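Local coordinates for protein TipC2 (Streptococcus intermedius B196, PDB 6DHX) that probably acts as an immunity protein, protecting its bacterium against an antibacterial toxin exported by the type VII secretion system, at residues I38-D44 with D169-I173; N73-I79 with L91-E97; I98-V104 with Y143-I149. All blocks are in the same frame, centred on the assembly; numbering follows the deposited sequence.

Overall arrangement
Contacts 1 and 3 lie on opposite sides of the chain's centre, their centres about 31 Å apart, and contact 2 sits between them in the central antiparallel part of the sheet. Contact 1 joins the loop after helix 21-32 to residues 169-173 of helix 151-173 and so spans most of the chain, with the other two contacts falling in series within that span. Contacts 2 and 3 share strand 89-99, with centres about 15 Å apart, and are tied by a salt bridge. Contact 1 reaches contact 2 through Phe39 and Ile79, about 17 Å between centres. Contact 2 builds the sheet, and contact 3 sets helix 137-146 against a hairpin end of it.

Contact 1 (I38-D44 with D169-I173); sequences IFNKLTD and DWCSI
Ile173 reaches into the turn formed by residues 38-42, and the tight part of the contact gathers round its two branches. Its CD1 lies 3.7 Å from Ile38 O and touches Ile38 CG1, while CG2 packs on the backbone of Lys41 and Leu42. The chi1 of 65° sets CG1 between backbone N and carbonyl carbon, and this turns CD1 toward Ile38 and CG2 toward Lys41 and Leu42. Trp170 meets Ile38 at the rim of its indole, where CG2 of Ile38 approaches CZ3 in the ring plane at 3.8 Å. Phe39 touches the same ring obliquely, its CZ 3.7 Å from Trp170 CE3 and the planes 42° apart. The 3-10 segment 38-41 is thereby packed against residues 169-173 of helix 151-173; Phe39 also touches Val47 and Ile63 of the sheet, and Trp170 NE1 bonds to Glu24 of helix 21-32. Both methyls of Leu42 straddle Asp169 CB, each at 3.8 Å. Beyond them the contact loosens into water. Asp44 OD2 and Asp169 OD2 stay 4.5 Å apart, and one water donates to both, which should ease their repulsion; Asp169 OD2 bonds to Tyr65 OH. A second water bridges Ile173 O and Lys41 NZ.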
loop_
_atom_site.group_PDB
_atom_site.type_symbol
_atom_site.label_atom_id
_atom_site.label_comp_id
_atom_site.label_asym_id
_atom_site.label_seq_id
_atom_site.Cartn_x
_atom_site.Cartn_y
_atom_site.Cartn_z
ATOM N N ILE A 38 10.603 -6.005 -11.660
ATOM C CA ILE A 38 10.712 -7.109 -10.713
ATOM C C ILE A 38 9.348 -7.766 -10.444
ATOM O O ILE A 38 9.256 -8.978 -10.274
ATOM C CB ILE A 38 11.368 -6.590 -9.401
ATOM C CG1 ILE A 38 11.469 -7.719 -8.366
ATOM C CG2 ILE A 38 10.589 -5.400 -8.750
ATOM C CD1 ILE A 38 12.428 -8.742 -8.742
ATOM N N PHE A 39 8.259 -6.993 -10.452
ATOM C CA PHE A 39 6.951 -7.561 -10.148
ATOM C C PHE A 39 6.397 -8.410 -11.280
ATOM O O PHE A 39 5.385 -9.094 -11.083
ATOM C CB PHE A 39 5.972 -6.431 -9.777
ATOM C CG PHE A 39 6.148 -5.946 -8.366
ATOM C CD1 PHE A 39 5.551 -6.617 -7.277
ATOM C CD2 PHE A 39 6.935 -4.825 -8.102
ATOM C CE1 PHE A 39 5.730 -6.146 -5.955
ATOM C CE2 PHE A 39 7.112 -4.340 -6.810
ATOM C CZ PHE A 39 6.531 -5.003 -5.699
ATOM N N ASN A 40 7.033 -8.396 -12.467
ATOM C CA ASN A 40 6.698 -9.407 -13.465
ATOM C C ASN A 40 6.909 -10.804 -12.905
ATOM O O ASN A 40 6.287 -11.740 -13.403
ATOM C CB ASN A 40 7.550 -9.260 -14.750
ATOM C CG ASN A 40 7.227 -7.957 -15.515
ATOM O OD1 ASN A 40 6.160 -7.406 -15.356
ATOM N ND2 ASN A 40 8.161 -7.482 -16.323
ATOM N N LYS A 41 7.768 -10.943 -11.893
ATOM C CA LYS A 41 8.082 -12.245 -11.288
ATOM C C LYS A 41 6.981 -12.730 -10.350
ATOM O O LYS A 41 6.992 -13.906 -9.992
ATOM C CB LYS A 41 9.411 -12.177 -10.517
ATOM C CG LYS A 41 10.660 -11.998 -11.438
ATOM C CD LYS A 41 11.955 -11.935 -10.601
ATOM C CE LYS A 41 13.195 -11.800 -11.501
ATOM N NZ LYS A 41 14.462 -11.901 -10.737
ATOM N N LEU A 42 6.031 -11.860 -9.963
ATOM C CA LEU A 42 5.020 -12.188 -8.938
ATOM C C LEU A 42 3.728 -12.522 -9.670
ATOM O O LEU A 42 3.044 -11.628 -10.187
ATOM C CB LEU A 42 4.812 -11.025 -7.962
ATOM C CG LEU A 42 3.808 -11.267 -6.822
ATOM C CD1 LEU A 42 4.302 -12.438 -5.946
ATOM C CD2 LEU A 42 3.729 -9.945 -5.992
ATOM N N THR A 43 3.351 -13.797 -9.653
ATOM C CA THR A 43 2.242 -14.225 -10.492
ATOM C C THR A 43 0.898 -13.692 -9.991
ATOM O O THR A 43 -0.016 -13.532 -10.793
ATOM C CB THR A 43 2.262 -15.772 -10.567
ATOM O OG1 THR A 43 3.394 -16.138 -11.343
ATOM C CG2 THR A 43 1.025 -16.296 -11.299
ATOM N N ASP A 44 0.754 -13.393 -8.688
ATOM C CA ASP A 44 -0.527 -12.914 -8.172
ATOM C C ASP A 44 -0.845 -11.472 -8.546
ATOM O O ASP A 44 -1.926 -11.020 -8.162
ATOM C CB ASP A 44 -0.587 -13.006 -6.632
ATOM C CG ASP A 44 -0.805 -14.436 -6.147
ATOM O OD1 ASP A 44 -1.214 -15.288 -6.970
ATOM O OD2 ASP A 44 -0.611 -14.706 -4.943
ATOM N N ASP A 169 4.924 -11.692 -0.206
ATOM C CA ASP A 169 5.074 -11.830 -1.657
ATOM C C ASP A 169 6.382 -11.222 -2.139
ATOM O O ASP A 169 7.053 -11.798 -2.998
ATOM C CB ASP A 169 3.911 -11.153 -2.395
ATOM C CG ASP A 169 2.652 -11.996 -2.411
ATOM O OD1 ASP A 169 2.716 -13.172 -2.020
ATOM O OD2 ASP A 169 1.594 -11.478 -2.799
ATOM N N TRP A 170 6.714 -10.013 -1.655
ATOM C CA TRP A 170 7.998 -9.404 -2.008
ATOM C C TRP A 170 9.144 -10.346 -1.703
ATOM O O TRP A 170 10.046 -10.553 -2.536
ATOM C CB TRP A 170 8.199 -8.103 -1.203
ATOM C CG TRP A 170 9.558 -7.512 -1.477
ATOM C CD1 TRP A 170 10.636 -7.435 -0.614
ATOM C CD2 TRP A 170 9.995 -6.948 -2.727
ATOM N NE1 TRP A 170 11.712 -6.849 -1.267
ATOM C CE2 TRP A 170 11.348 -6.539 -2.554
ATOM C CE3 TRP A 170 9.364 -6.739 -3.964
ATOM C CZ2 TRP A 170 12.085 -5.911 -3.574
ATOM C CZ3 TRP A 170 10.112 -6.102 -5.012
ATOM C CH2 TRP A 170 11.445 -5.705 -4.798
ATOM N N CYS A 171 9.122 -10.943 -0.496
ATOM C CA CYS A 171 10.209 -11.854 -0.122
ATOM C C CYS A 171 10.193 -13.154 -0.928
ATOM O O CYS A 171 11.221 -13.845 -0.969
ATOM C CB CYS A 171 10.182 -12.164 1.403
ATOM S SG CYS A 171 10.466 -10.576 2.361
ATOM N N SER A 172 9.116 -13.445 -1.655
ATOM C CA SER A 172 9.101 -14.611 -2.538
ATOM C C SER A 172 9.715 -14.338 -3.907
ATOM O O SER A 172 10.043 -15.298 -4.612
ATOM C CB SER A 172 7.660 -15.106 -2.750
ATOM O OG SER A 172 6.976 -14.333 -3.719
ATOM N N ILE A 173 9.834 -13.071 -4.323
ATOM C CA ILE A 173 10.442 -12.771 -5.624
ATOM C C ILE A 173 11.782 -12.057 -5.511
ATOM O O ILE A 173 12.506 -11.977 -6.513
ATOM C CB ILE A 173 9.498 -11.929 -6.502
ATOM C CG1 ILE A 173 9.295 -10.558 -5.846
ATOM C CG2 ILE A 173 8.177 -12.630 -6.664
ATOM C CD1 ILE A 173 8.429 -9.654 -6.707
HETATM O O HOH W 1 14.905 -11.377 -7.660
HETATM O O HOH W 2 -0.497 -13.115 -2.663
#

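Contact 2 (N73-I79 with L91-E97)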
loop_
_atom_site.group_PDB
_atom_site.type_symbol
_atom_site.label_atom_id
_atom_site.label_comp_id
_atom_site.label_asym_id
_atom_site.label_seq_id
_atom_site.Cartn_x
_atom_site.Cartn_y
_atom_site.Cartn_z
ATOM N N ASN A 73 -13.593 -10.446 1.893
ATOM C CA ASN A 73 -14.222 -9.169 1.581
ATOM C C ASN A 73 -13.250 -8.149 0.990
ATOM O O ASN A 73 -13.635 -6.981 0.816
ATOM C CB ASN A 73 -14.887 -8.569 2.828
ATOM C CG ASN A 73 -16.159 -9.300 3.223
ATOM O OD1 ASN A 73 -16.328 -9.700 4.377
ATOM N ND2 ASN A 73 -17.061 -9.478 2.263
ATOM N N TYR A 74 -12.012 -8.535 0.691
ATOM C CA TYR A 74 -11.044 -7.557 0.190
ATOM C C TYR A 74 -11.287 -7.306 -1.290
ATOM O O TYR A 74 -11.340 -8.243 -2.097
ATOM C CB TYR A 74 -9.608 -8.028 0.440
ATOM C CG TYR A 74 -9.294 -8.104 1.919
ATOM C CD1 TYR A 74 -8.859 -6.978 2.625
ATOM C CD2 TYR A 74 -9.468 -9.290 2.625
ATOM C CE1 TYR A 74 -8.592 -7.045 3.997
ATOM C CE2 TYR A 74 -9.200 -9.368 3.985
ATOM C CZ TYR A 74 -8.753 -8.238 4.669
ATOM O OH TYR A 74 -8.510 -8.307 6.034
ATOM N N THR A 75 -11.426 -6.034 -1.647
ATOM C CA THR A 75 -11.841 -5.633 -2.982
ATOM C C THR A 75 -10.683 -5.121 -3.829
ATOM O O THR A 75 -10.824 -5.049 -5.061
ATOM C CB THR A 75 -12.929 -4.548 -2.894
ATOM O OG1 THR A 75 -12.430 -3.424 -2.155
ATOM C CG2 THR A 75 -14.148 -5.088 -2.182
ATOM N N LYS A 76 -9.575 -4.727 -3.198
ATOM C CA LYS A 76 -8.455 -4.137 -3.921
ATOM C C LYS A 76 -7.210 -4.202 -3.053
ATOM O O LYS A 76 -7.264 -3.925 -1.851
ATOM C CB LYS A 76 -8.742 -2.673 -4.296
ATOM C CG LYS A 76 -7.688 -2.052 -5.184
ATOM C CD LYS A 76 -8.199 -0.717 -5.758
ATOM C CE LYS A 76 -7.222 -0.193 -6.783
ATOM N NZ LYS A 76 -7.700 1.112 -7.397
ATOM N N ILE A 77 -6.080 -4.525 -3.671
ATOM C CA ILE A 77 -4.781 -4.413 -3.025
ATOM C C ILE A 77 -3.837 -3.875 -4.084
ATOM O O ILE A 77 -3.732 -4.451 -5.171
ATOM C CB ILE A 77 -4.260 -5.774 -2.475
ATOM C CG1 ILE A 77 -5.296 -6.499 -1.608
ATOM C CG2 ILE A 77 -2.907 -5.559 -1.720
ATOM C CD1 ILE A 77 -4.980 -8.006 -1.371
ATOM N N ALA A 78 -3.148 -2.781 -3.785
ATOM C CA ALA A 78 -2.390 -2.110 -4.838
ATOM C C ALA A 78 -1.129 -1.488 -4.267
ATOM O O ALA A 78 -1.042 -1.188 -3.070
ATOM C CB ALA A 78 -3.262 -1.053 -5.536
ATOM N N ILE A 79 -0.122 -1.336 -5.130
ATOM C CA ILE A 79 1.124 -0.653 -4.771
ATOM C C ILE A 79 1.390 0.388 -5.839
ATOM O O ILE A 79 1.514 0.038 -7.007
ATOM C CB ILE A 79 2.328 -1.608 -4.686
ATOM C CG1 ILE A 79 2.002 -2.845 -3.832
ATOM C CG2 ILE A 79 3.542 -0.828 -4.136
ATOM C CD1 ILE A 79 3.101 -3.940 -3.910
ATOM N N LEU A 91 3.393 3.617 -2.070
ATOM C CA LEU A 91 2.114 3.586 -1.351
ATOM C C LEU A 91 1.554 2.184 -1.514
ATOM O O LEU A 91 1.317 1.748 -2.648
ATOM C CB LEU A 91 1.145 4.609 -1.928
ATOM C CG LEU A 91 -0.296 4.360 -1.451
ATOM C CD1 LEU A 91 -0.420 4.758 0.064
ATOM C CD2 LEU A 91 -1.225 5.176 -2.297
ATOM N N ILE A 92 1.355 1.477 -0.395
ATOM C CA ILE A 92 0.685 0.179 -0.378
ATOM C C ILE A 92 -0.691 0.432 0.224
ATOM O O ILE A 92 -0.782 0.948 1.336
ATOM C CB ILE A 92 1.460 -0.844 0.474
ATOM C CG1 ILE A 92 2.869 -1.069 -0.120
ATOM C CG2 ILE A 92 0.629 -2.157 0.652
ATOM C CD1 ILE A 92 3.829 -1.715 0.919
ATOM N N TYR A 93 -1.759 0.084 -0.484
ATOM C CA TYR A 93 -3.066 0.272 0.118
ATOM C C TYR A 93 -3.982 -0.888 -0.224
ATOM O O TYR A 93 -3.760 -1.653 -1.169
ATOM C CB TYR A 93 -3.714 1.614 -0.279
ATOM C CG TYR A 93 -4.150 1.765 -1.716
ATOM C CD1 TYR A 93 -3.249 2.160 -2.704
ATOM C CD2 TYR A 93 -5.489 1.552 -2.070
ATOM C CE1 TYR A 93 -3.672 2.318 -4.042
ATOM C CE2 TYR A 93 -5.916 1.698 -3.370
ATOM C CZ TYR A 93 -5.012 2.080 -4.363
ATOM O OH TYR A 93 -5.457 2.249 -5.679
ATOM N N PHE A 94 -5.024 -1.025 0.594
ATOM C CA PHE A 94 -5.986 -2.066 0.323
ATOM C C PHE A 94 -7.327 -1.620 0.854
ATOM O O PHE A 94 -7.426 -0.685 1.668
ATOM C CB PHE A 94 -5.580 -3.411 0.933
ATOM C CG PHE A 94 -5.436 -3.403 2.463
ATOM C CD1 PHE A 94 -4.223 -3.060 3.059
ATOM C CD2 PHE A 94 -6.498 -3.799 3.278
ATOM C CE1 PHE A 94 -4.063 -3.090 4.458
ATOM C CE2 PHE A 94 -6.349 -3.818 4.667
ATOM C CZ PHE A 94 -5.122 -3.496 5.263
ATOM N N GLU A 95 -8.362 -2.269 0.337
ATOM C CA GLU A 95 -9.748 -1.895 0.614
ATOM C C GLU A 95 -10.567 -3.145 0.887
ATOM O O GLU A 95 -10.330 -4.209 0.298
ATOM C CB GLU A 95 -10.390 -1.099 -0.559
ATOM C CG GLU A 95 -9.599 0.147 -1.025
ATOM C CD GLU A 95 -10.379 1.013 -2.028
ATOM O OE1 GLU A 95 -11.447 0.578 -2.507
ATOM O OE2 GLU A 95 -9.904 2.132 -2.345
ATOM N N LYS A 96 -11.521 -3.009 1.802
ATOM C CA LYS A 96 -12.355 -4.101 2.278
ATOM C C LYS A 96 -13.762 -3.575 2.477
ATOM O O LYS A 96 -13.962 -2.467 2.997
ATOM C CB LYS A 96 -11.821 -4.667 3.600
ATOM C CG LYS A 96 -12.459 -5.990 4.031
ATOM C CD LYS A 96 -11.991 -6.387 5.420
ATOM C CE LYS A 96 -13.014 -5.976 6.471
ATOM N NZ LYS A 96 -14.353 -6.598 6.238
ATOM N N GLU A 97 -14.746 -4.356 2.066
ATOM C CA GLU A 97 -16.107 -3.939 2.350
ATOM C C GLU A 97 -16.370 -4.095 3.852
ATOM O O GLU A 97 -15.970 -5.095 4.455
ATOM C CB GLU A 97 -17.095 -4.760 1.520
ATOM C CG GLU A 97 -18.500 -4.181 1.559
ATOM C CD GLU A 97 -19.568 -5.170 1.101
ATOM O OE1 GLU A 97 -19.273 -6.391 1.047
ATOM O OE2 GLU A 97 -20.705 -4.721 0.816
HETATM O O HOH W 3 -12.033 -1.590 -4.327
#
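Glu95 O accepts the backbone N-H of Thr75, with Thr75 N 2.9 Å away and an angle of 162°, and the CA-H of Tyr74 also points at it, CA at 3.4 Å. The carboxylate of Glu95 has strong partners of its own, salt bridges to Arg103 and Arg105 on the next strand, and a water links its OE1 to Thr75 OG1. Further along, Ala78 and Tyr93 form a hydrogen-bonded pair with both backbone bonds made, Ala78 N to Tyr93 O at 2.9 Å and Tyr93 N to Ala78 O at 3.0 Å. Strands 74-82 and 89-99 form an antiparallel beta hairpin, and a beta bulge between Tyr74 and Lys76 shifts the register by one. On the face bearing Ala78, a chi1 of 69° swings the Tyr93 ring over the neighbouring strand. Ala78 CB lies over one ring face in a CH-pi contact, and the extended Lys76 chain delivers NZ to Tyr93 OH at 3.0 Å. Tyr74, Ile77 and Phe94 occupy the opposite face, which helix 151-173 covers in part. There Lys96 lays CD over one face of the Tyr74 ring, 3.7 Å above its plane, then bends so that NZ bonds to Glu97 O. Tyr74 and Phe94 run alongside, Phe94 CD2 meeting the Tyr74 ring edge at CE1, and Tyr74 OH bonds to His157.

Contact 3 (I98-V104 with Y143-I149)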
loop_
_atom_site.group_PDB
_atom_site.type_symbol
_atom_site.label_atom_id
_atom_site.label_comp_id
_atom_site.label_asym_id
_atom_site.label_seq_id
_atom_site.Cartn_x
_atom_site.Cartn_y
_atom_site.Cartn_z
ATOM N N ILE A 98 -16.989 -3.088 4.473
ATOM C CA ILE A 98 -17.330 -3.162 5.897
ATOM C C ILE A 98 -18.814 -3.065 6.159
ATOM O O ILE A 98 -19.260 -3.422 7.266
ATOM C CB ILE A 98 -16.573 -2.101 6.723
ATOM C CG1 ILE A 98 -17.033 -0.686 6.354
ATOM C CG2 ILE A 98 -15.068 -2.271 6.514
ATOM C CD1 ILE A 98 -16.479 0.355 7.290
ATOM N N GLY A 99 -19.599 -2.634 5.189
ATOM C CA GLY A 99 -21.028 -2.619 5.315
ATOM C C GLY A 99 -21.607 -2.382 3.944
ATOM O O GLY A 99 -20.868 -2.259 2.963
ATOM N N PRO A 100 -22.932 -2.270 3.838
ATOM C CA PRO A 100 -23.532 -2.105 2.505
ATOM C C PRO A 100 -23.133 -0.755 1.926
ATOM O O PRO A 100 -23.353 0.287 2.545
ATOM C CB PRO A 100 -25.039 -2.201 2.777
ATOM C CG PRO A 100 -25.203 -1.721 4.183
ATOM C CD PRO A 100 -23.913 -2.078 4.925
ATOM N N ASN A 101 -22.480 -0.792 0.763
ATOM C CA ASN A 101 -22.019 0.403 0.045
ATOM C C ASN A 101 -20.932 1.173 0.800
ATOM O O ASN A 101 -20.746 2.367 0.578
ATOM C CB ASN A 101 -23.189 1.333 -0.285
ATOM C CG ASN A 101 -24.281 0.626 -1.058
ATOM O OD1 ASN A 101 -24.068 0.191 -2.190
ATOM N ND2 ASN A 101 -25.458 0.504 -0.452
ATOM N N VAL A 102 -20.177 0.523 1.675
ATOM C CA VAL A 102 -19.135 1.228 2.430
ATOM C C VAL A 102 -17.898 0.347 2.484
ATOM O O VAL A 102 -18.002 -0.834 2.824
ATOM C CB VAL A 102 -19.590 1.600 3.859
ATOM C CG1 VAL A 102 -18.451 2.322 4.602
ATOM C CG2 VAL A 102 -20.870 2.486 3.835
ATOM N N ARG A 103 -16.729 0.913 2.142
ATOM C CA ARG A 103 -15.456 0.201 2.222
ATOM C C ARG A 103 -14.499 0.993 3.090
ATOM O O ARG A 103 -14.533 2.231 3.110
ATOM C CB ARG A 103 -14.799 -0.022 0.824
ATOM C CG ARG A 103 -15.776 -0.655 -0.227
ATOM C CD ARG A 103 -14.982 -1.108 -1.466
ATOM N NE ARG A 103 -14.147 -0.056 -2.063
ATOM C CZ ARG A 103 -14.617 0.875 -2.902
ATOM N NH1 ARG A 103 -15.908 0.891 -3.215
ATOM N NH2 ARG A 103 -13.796 1.791 -3.418
ATOM N N VAL A 104 -13.659 0.285 3.814
ATOM C CA VAL A 104 -12.526 0.902 4.483
ATOM C C VAL A 104 -11.309 0.782 3.578
ATOM O O VAL A 104 -11.150 -0.183 2.828
ATOM C CB VAL A 104 -12.285 0.244 5.854
ATOM C CG1 VAL A 104 -11.751 -1.203 5.669
ATOM C CG2 VAL A 104 -11.357 1.057 6.696
ATOM N N TYR A 143 -17.702 6.026 10.877
ATOM C CA TYR A 143 -17.999 4.830 10.101
ATOM C C TYR A 143 -17.426 3.602 10.778
ATOM O O TYR A 143 -18.072 2.544 10.805
ATOM C CB TYR A 143 -17.449 4.944 8.674
ATOM C CG TYR A 143 -18.281 5.808 7.788
ATOM C CD1 TYR A 143 -19.435 5.307 7.177
ATOM C CD2 TYR A 143 -17.937 7.147 7.585
ATOM C CE1 TYR A 143 -20.228 6.129 6.386
ATOM C CE2 TYR A 143 -18.715 7.971 6.809
ATOM C CZ TYR A 143 -19.846 7.461 6.202
ATOM O OH TYR A 143 -20.594 8.300 5.412
ATOM N N LEU A 144 -16.181 3.697 11.268
ATOM C CA LEU A 144 -15.574 2.519 11.891
ATOM C C LEU A 144 -16.385 2.091 13.103
ATOM O O LEU A 144 -16.683 0.897 13.275
ATOM C CB LEU A 144 -14.123 2.800 12.287
ATOM C CG LEU A 144 -13.212 3.145 11.114
ATOM C CD1 LEU A 144 -11.823 3.437 11.649
ATOM C CD2 LEU A 144 -13.130 1.972 10.101
ATOM N N LYS A 145 -16.760 3.063 13.947
ATOM C CA LYS A 145 -17.589 2.759 15.123
ATOM C C LYS A 145 -18.925 2.144 14.726
ATOM O O LYS A 145 -19.390 1.188 15.362
ATOM C CB LYS A 145 -17.796 4.022 15.955
ATOM C CG LYS A 145 -18.657 3.798 17.227
ATOM C CD LYS A 145 -18.937 5.161 17.892
ATOM C CE LYS A 145 -19.880 5.046 19.086
ATOM N NZ LYS A 145 -20.472 6.384 19.386
ATOM N N LYS A 146 -19.560 2.667 13.682
ATOM C CA LYS A 146 -20.847 2.110 13.266
ATOM C C LYS A 146 -20.724 0.635 12.912
ATOM O O LYS A 146 -21.541 -0.188 13.336
ATOM C CB LYS A 146 -21.405 2.901 12.093
ATOM C CG LYS A 146 -22.647 2.343 11.511
ATOM C CD LYS A 146 -23.233 3.313 10.503
ATOM C CE LYS A 146 -24.618 2.821 10.080
ATOM N NZ LYS A 146 -24.944 3.367 8.738
ATOM N N TYR A 147 -19.696 0.271 12.164
ATOM C CA TYR A 147 -19.553 -1.099 11.716
ATOM C C TYR A 147 -18.711 -1.954 12.659
ATOM O O TYR A 147 -18.353 -3.081 12.298
ATOM C CB TYR A 147 -18.997 -1.101 10.289
ATOM C CG TYR A 147 -20.023 -0.527 9.343
ATOM C CD1 TYR A 147 -21.188 -1.233 9.060
ATOM C CD2 TYR A 147 -19.858 0.712 8.762
ATOM C CE1 TYR A 147 -22.150 -0.714 8.230
ATOM C CE2 TYR A 147 -20.839 1.256 7.933
ATOM C CZ TYR A 147 -21.972 0.521 7.657
ATOM O OH TYR A 147 -22.950 1.019 6.827
ATOM N N GLY A 148 -18.409 -1.459 13.856
ATOM C CA GLY A 148 -17.694 -2.242 14.854
ATOM C C GLY A 148 -16.239 -2.565 14.547
ATOM O O GLY A 148 -15.759 -3.635 14.916
ATOM N N ILE A 149 -15.513 -1.651 13.914
ATOM C CA ILE A 149 -14.116 -1.870 13.573
ATOM C C ILE A 149 -13.239 -1.141 14.583
ATOM O O ILE A 149 -13.251 0.090 14.649
ATOM C CB ILE A 149 -13.830 -1.379 12.154
ATOM C CG1 ILE A 149 -14.785 -2.086 11.202
ATOM C CG2 ILE A 149 -12.356 -1.622 11.806
ATOM C CD1 ILE A 149 -14.680 -1.606 9.819
HETATM O O HOH W 4 -17.989 -4.644 9.336
#
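A type II turn from Gly99 to Val102 joins strands 89-99 and 102-111, with a classic beta bulge where Ile98 and Gly99 both face Val102, and this hairpin end meets the C-terminus of helix 137-146. The helix closes in a Schellman motif: Gly148, at positive phi, is the C-prime residue, Ile149 N bonds to Leu144 O, and Gly148 N to Lys145 O. Tyr147 has the largest share of the contact. With CG anti to the carbonyl carbon, chi1 -67°, its ring reaches across to the turn and turns one face to the backbone of Ile98 and Gly99. Ile98 C sits over that face, 4.1 Å above the plane and toward the rim, while CG of Lys146 covers the opposite face over the centre, so the ring is sandwiched between hairpin and helix. Gly99, with no side chain, makes an off-centre CH-pi contact through its CA, which comes within 3.7 Å of Tyr147 CE1. The phenol oxygen ends beside Pro100 CD and Val102 CG2. Ile98 crosses Tyr147 at about a right angle, Ile98 CD1 3.7 Å from Tyr147 CD2. Deeper in the hairpin, Val102 CG1 touches Tyr143 CD1 and Val104 CG2 touches Leu144 CD2, at 3.9 Å in the latter pair. Both valines also pack on strand 116-127. No direct hydrogen bond crosses between the two segments, though a water donates to Ile98 O at 2.7 Å and weakly to Tyr147 O. The tightest carbon pair is Ile98 CG2 with Ile149 CD1, 3.4 Å apart.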